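Long-range contacts in aminotransferase, class III (PDB 3I4J), which probably acts as a class-III, pyridoxal-phosphate-dependent aminotransferase, moving an amino group between its substrates: residues G238-P243 and L318-K323; L351-L357 and D399-P405. The protein carries 1 engineered substitution. All coordinates share one frame; numbering follows the deposited sequence.

Contact 1. Residues G238-P243 and L318-K323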
loop_
_atom_site.group_PDB
_atom_site.type_symbol
_atom_site.label_atom_id
_atom_site.label_comp_id
_atom_site.label_asym_id
_atom_site.label_seq_id
_atom_site.Cartn_x
_atom_site.Cartn_y
_atom_site.Cartn_z
ATOM N N GLY C 238 -10.051 -19.056 -0.681
ATOM C CA GLY C 238 -9.971 -20.385 -0.096
ATOM C C GLY C 238 -9.924 -20.480 1.416
ATOM O O GLY C 238 -10.150 -21.551 1.980
ATOM N N ARG C 239 -9.630 -19.361 2.067
ATOM C CA ARG C 239 -9.529 -19.285 3.521
ATOM C C ARG C 239 -10.674 -20.007 4.245
ATOM O O ARG C 239 -10.447 -20.773 5.186
ATOM C CB ARG C 239 -9.510 -17.809 3.937
ATOM C CG ARG C 239 -9.162 -17.536 5.387
ATOM C CD ARG C 239 -7.648 -17.510 5.586
ATOM N NE ARG C 239 -7.284 -18.473 6.599
ATOM C CZ ARG C 239 -6.050 -18.829 6.920
ATOM N NH1 ARG C 239 -4.989 -18.302 6.310
ATOM N NH2 ARG C 239 -5.889 -19.747 7.851
ATOM N N CYS C 240 -11.900 -19.760 3.801
ATOM C CA CYS C 240 -13.068 -20.361 4.432
ATOM C C CYS C 240 -13.613 -21.606 3.735
ATOM O O CYS C 240 -14.800 -21.917 3.859
ATOM C CB CYS C 240 -14.173 -19.310 4.560
ATOM S SG CYS C 240 -13.776 -17.979 5.732
ATOM N N GLY C 241 -12.749 -22.314 3.012
ATOM C CA GLY C 241 -13.165 -23.526 2.323
ATOM C C GLY C 241 -13.950 -23.317 1.042
ATOM O O GLY C 241 -14.636 -24.229 0.570
ATOM N N SER C 242 -13.839 -22.119 0.474
ATOM C CA SER C 242 -14.529 -21.754 -0.762
ATOM C C SER C 242 -13.712 -20.638 -1.425
ATOM O O SER C 242 -13.052 -19.863 -0.729
ATOM C CB SER C 242 -15.942 -21.254 -0.427
ATOM O OG SER C 242 -16.631 -20.786 -1.575
ATOM N N PRO C 243 -13.724 -20.550 -2.771
ATOM C CA PRO C 243 -12.949 -19.485 -3.429
ATOM C C PRO C 243 -13.242 -18.147 -2.750
ATOM O O PRO C 243 -12.328 -17.398 -2.415
ATOM C CB PRO C 243 -13.438 -19.546 -4.869
ATOM C CG PRO C 243 -13.671 -21.031 -5.053
ATOM C CD PRO C 243 -14.394 -21.406 -3.771
ATOM N N LEU C 318 -6.130 -26.015 -2.342
ATOM C CA LEU C 318 -6.067 -25.533 -0.977
ATOM C C LEU C 318 -7.443 -25.123 -0.464
ATOM O O LEU C 318 -7.654 -25.026 0.740
ATOM C CB LEU C 318 -5.064 -24.373 -0.876
ATOM C CG LEU C 318 -3.609 -24.769 -1.169
ATOM C CD1 LEU C 318 -2.696 -23.587 -0.922
ATOM C CD2 LEU C 318 -3.191 -25.937 -0.281
ATOM N N THR C 319 -8.384 -24.894 -1.374
ATOM C CA THR C 319 -9.738 -24.535 -0.968
ATOM C C THR C 319 -10.347 -25.787 -0.330
ATOM O O THR C 319 -11.005 -25.721 0.714
ATOM C CB THR C 319 -10.591 -24.108 -2.176
ATOM O OG1 THR C 319 -10.044 -22.913 -2.756
ATOM C CG2 THR C 319 -12.024 -23.848 -1.750
ATOM N N GLY C 320 -10.102 -26.931 -0.965
ATOM C CA GLY C 320 -10.604 -28.194 -0.449
ATOM C C GLY C 320 -9.873 -28.560 0.827
ATOM O O GLY C 320 -10.455 -29.130 1.751
ATOM N N ALA C 321 -8.586 -28.225 0.874
ATOM C CA ALA C 321 -7.755 -28.500 2.034
ATOM C C ALA C 321 -8.262 -27.707 3.230
ATOM O O ALA C 321 -8.292 -28.215 4.346
ATOM C CB ALA C 321 -6.300 -28.131 1.739
ATOM N N ALA C 322 -8.657 -26.460 2.988
ATOM C CA ALA C 322 -9.163 -25.601 4.050
ATOM C C ALA C 322 -10.413 -26.209 4.681
ATOM O O ALA C 322 -10.637 -26.078 5.885
ATOM C CB ALA C 322 -9.474 -24.209 3.497
ATOM N N LYS C 323 -11.225 -26.874 3.864
ATOM C CA LYS C 323 -12.443 -27.507 4.360
ATOM C C LYS C 323 -12.104 -28.651 5.312
ATOM O O LYS C 323 -12.619 -28.721 6.429
ATOM C CB LYS C 323 -13.269 -28.056 3.190
ATOM C CG LYS C 323 -13.745 -27.000 2.207
ATOM C CD LYS C 323 -14.517 -27.621 1.045
ATOM C CE LYS C 323 -15.807 -28.275 1.515
ATOM N NZ LYS C 323 -16.732 -27.291 2.155
#
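T319 and G241 illustrate how a turn that begins and ends in glycine can be docked closely on a helix. The methyl CG2 of T319 does most of the touching: it stands 3.4 Å from S242 N and as near to the CA of that residue, and P243 meets it with its ring CD at 4.0 Å. A first torsion of -64° sets this methyl anti to the backbone N and leaves OG1 beside that N, where it faces G238 CA. F84 of helix 72-84 covers T319 and P243 from outside the pair.

G241 answers with bare backbone. G241 CA lies 3.5 Å from T319 O in a CA-H...O contact with 151° at the hydrogen, and a beta carbon on it would run into K323 CG. K323, bent at its last two torsions, touches here through its methylenes, K323 CG lying 3.3 Å from G241 O with CD also close, and makes no salt bridge across the contact.

A322 points its methyl toward the turn, CB coming within 3.1 Å of G238 O, a tight approach. G238 O also accepts the turn's own hydrogen bond from G241 N at 2.9 Å. No hydrogen bond joins the two segments, and close shape does the work instead.

G238-G241 is a type I beta turn. It lies in the loop between strands 227-231 and 256-259 of the seven-stranded sheet, which is consistent with the large domain of fold type I pyridoxal-phosphate enzymes, and it rests on the opening turn of helix 318-339.

Contact 2. Residues L351-L357 and D399-P405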
loop_
_atom_site.group_PDB
_atom_site.type_symbol
_atom_site.label_atom_id
_atom_site.label_comp_id
_atom_site.label_asym_id
_atom_site.label_seq_id
_atom_site.Cartn_x
_atom_site.Cartn_y
_atom_site.Cartn_z
ATOM N N LEU C 351 -10.719 -22.507 7.350
ATOM C CA LEU C 351 -9.609 -22.263 8.260
ATOM C C LEU C 351 -9.584 -20.862 8.868
ATOM O O LEU C 351 -8.522 -20.271 9.075
ATOM C CB LEU C 351 -8.270 -22.585 7.584
ATOM C CG LEU C 351 -7.878 -24.072 7.649
ATOM C CD1 LEU C 351 -6.639 -24.339 6.796
ATOM C CD2 LEU C 351 -7.625 -24.465 9.104
ATOM N N LEU C 352 -10.774 -20.331 9.129
ATOM C CA LEU C 352 -10.926 -19.045 9.797
ATOM C C LEU C 352 -11.726 -19.449 11.034
ATOM O O LEU C 352 -12.910 -19.771 10.940
ATOM C CB LEU C 352 -11.716 -18.055 8.936
ATOM C CG LEU C 352 -12.039 -16.719 9.612
ATOM C CD1 LEU C 352 -10.785 -16.156 10.248
ATOM C CD2 LEU C 352 -12.608 -15.740 8.593
ATOM N N LEU C 353 -11.072 -19.465 12.190
ATOM C CA LEU C 353 -11.741 -19.889 13.415
ATOM C C LEU C 353 -11.613 -18.872 14.532
ATOM O O LEU C 353 -10.737 -18.010 14.504
ATOM C CB LEU C 353 -11.173 -21.233 13.883
ATOM C CG LEU C 353 -11.175 -22.378 12.865
ATOM C CD1 LEU C 353 -9.836 -22.424 12.126
ATOM C CD2 LEU C 353 -11.426 -23.694 13.584
ATOM N N GLY C 354 -12.492 -18.985 15.524
ATOM C CA GLY C 354 -12.452 -18.059 16.637
ATOM C C GLY C 354 -12.796 -18.718 17.954
ATOM O O GLY C 354 -13.562 -19.684 18.004
ATOM N N VAL C 355 -12.210 -18.194 19.023
ATOM C CA VAL C 355 -12.447 -18.695 20.370
ATOM C C VAL C 355 -12.784 -17.498 21.241
ATOM O O VAL C 355 -12.007 -16.545 21.324
ATOM C CB VAL C 355 -11.186 -19.396 20.945
ATOM C CG1 VAL C 355 -11.439 -19.834 22.387
ATOM C CG2 VAL C 355 -10.825 -20.596 20.090
ATOM N N VAL C 356 -13.958 -17.531 21.862
ATOM C CA VAL C 356 -14.383 -16.452 22.743
ATOM C C VAL C 356 -14.114 -16.915 24.169
ATOM O O VAL C 356 -14.549 -17.995 24.570
ATOM C CB VAL C 356 -15.883 -16.149 22.563
ATOM C CG1 VAL C 356 -16.309 -15.038 23.513
ATOM C CG2 VAL C 356 -16.155 -15.759 21.119
ATOM N N LEU C 357 -13.391 -16.099 24.927
ATOM C CA LEU C 357 -13.034 -16.447 26.296
ATOM C C LEU C 357 -13.752 -15.611 27.347
ATOM O O LEU C 357 -14.147 -14.473 27.088
ATOM C CB LEU C 357 -11.524 -16.297 26.475
ATOM C CG LEU C 357 -10.679 -17.128 25.508
ATOM C CD1 LEU C 357 -9.254 -16.607 25.494
ATOM C CD2 LEU C 357 -10.729 -18.593 25.914
ATOM N N ASP C 399 -10.803 -10.535 24.473
ATOM C CA ASP C 399 -11.502 -11.732 24.919
ATOM C C ASP C 399 -11.719 -12.736 23.788
ATOM O O ASP C 399 -12.294 -13.802 24.000
ATOM C CB ASP C 399 -12.851 -11.353 25.539
ATOM C CG ASP C 399 -13.565 -10.266 24.759
ATOM O OD1 ASP C 399 -13.700 -10.402 23.526
ATOM O OD2 ASP C 399 -13.994 -9.271 25.383
ATOM N N HIS C 400 -11.256 -12.391 22.590
ATOM C CA HIS C 400 -11.395 -13.260 21.423
ATOM C C HIS C 400 -10.039 -13.682 20.879
ATOM O O HIS C 400 -9.081 -12.914 20.905
ATOM C CB HIS C 400 -12.158 -12.547 20.304
ATOM C CG HIS C 400 -13.628 -12.423 20.549
ATOM N ND1 HIS C 400 -14.157 -12.179 21.798
ATOM C CD2 HIS C 400 -14.679 -12.459 19.696
ATOM C CE1 HIS C 400 -15.471 -12.066 21.703
ATOM N NE2 HIS C 400 -15.812 -12.231 20.438
ATOM N N LEU C 401 -9.970 -14.912 20.383
ATOM C CA LEU C 401 -8.747 -15.439 19.799
ATOM C C LEU C 401 -9.072 -15.830 18.361
ATOM O O LEU C 401 -9.976 -16.629 18.120
ATOM C CB LEU C 401 -8.266 -16.666 20.580
ATOM C CG LEU C 401 -6.979 -17.343 20.094
ATOM C CD1 LEU C 401 -5.823 -16.350 20.103
ATOM C CD2 LEU C 401 -6.664 -18.525 20.995
ATOM N N LEU C 402 -8.352 -15.249 17.407
ATOM C CA LEU C 402 -8.580 -15.558 16.001
ATOM C C LEU C 402 -7.486 -16.506 15.521
ATOM O O LEU C 402 -6.300 -16.216 15.654
ATOM C CB LEU C 402 -8.580 -14.269 15.168
ATOM C CG LEU C 402 -9.071 -14.357 13.719
ATOM C CD1 LEU C 402 -10.483 -14.923 13.688
ATOM C CD2 LEU C 402 -9.052 -12.977 13.080
ATOM N N LEU C 403 -7.892 -17.648 14.977
ATOM C CA LEU C 403 -6.944 -18.638 14.481
ATOM C C LEU C 403 -7.138 -18.873 12.988
ATOM O O LEU C 403 -8.239 -18.745 12.458
ATOM C CB LEU C 403 -7.114 -19.959 15.238
ATOM C CG LEU C 403 -6.835 -19.944 16.745
ATOM C CD1 LEU C 403 -7.306 -21.254 17.375
ATOM C CD2 LEU C 403 -5.347 -19.734 16.989
ATOM N N GLY C 404 -6.055 -19.223 12.311
ATOM C CA GLY C 404 -6.136 -19.462 10.888
ATOM C C GLY C 404 -4.766 -19.725 10.308
ATOM O O GLY C 404 -4.124 -18.814 9.787
ATOM N N PRO C 405 -4.287 -20.972 10.391
ATOM C CA PRO C 405 -2.976 -21.346 9.863
ATOM C C PRO C 405 -3.026 -21.433 8.337
ATOM O O PRO C 405 -4.097 -21.318 7.734
ATOM C CB PRO C 405 -2.725 -22.702 10.518
ATOM C CG PRO C 405 -4.114 -23.293 10.564
ATOM C CD PRO C 405 -4.948 -22.122 11.039
#
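V356 and H400 sit side by side on one face of an antiparallel strand pair, as a non-hydrogen-bonded couple. The histidine can be followed outward: H400 CB passes V355 O at 4.1 Å, and a first torsion of -74°, with CG anti to the carbonyl carbon, lays the ring beside V356. Further out, H400 CE1 meets V356 CG1 at 3.6 Å. CG2 of V356 rests over one ring face, 3.8 Å from the centroid of the H400 ring, in a CH-pi contact. At the far end, NE2 makes a weak hydrogen bond to D204. With an alanine in place of H400, V356 CG2 would be likely to lose the ring it rests on and D204 its weak hydrogen-bond partner.

The backbone ladder is that of the small three-stranded antiparallel sheet, 343-349, 352-357 and 400-403, in the C-terminal part of this aminotransferase fold. L353 and L403 exchange two bonds, as do V355 and L401, and L357 N adds a 2.7 Å bond to D399 O. The opposite face carries L353, V355, L401 and L403. L353 and L403 pack on helix 318-339, L401 and L403 on helix 411-428, and V355 meets M343 of strand 343-349; there V355 CB and L401 CB approach to 4.0 Å. Back on the histidine's face, G354 has no side chain, and L402 CD1 reaches to 3.2 Å from L353 O and also touches L352 CD1.

How the contacts relate
The two contacts, with centres about 17 Å apart, are both largely buried, each with one exposed residue, K323 in contact 1 and D399 in contact 2. They share helix 318-339: contact 1 uses its first turn, while further along L329, L330 and L333 pack on contact 2. Their chemistry follows their place. Contact 1 joins a turn to a helix by van der Waals fit, with no hydrogen bond across; contact 2 is a beta ladder of backbone bonds and apolar faces. R239 bridges them: its O accepts from L351 N at 2.8 Å, and NH2 binds L351 O, while its approach to P405 O is too short to be sure of. C240 SG packs on L352 CB.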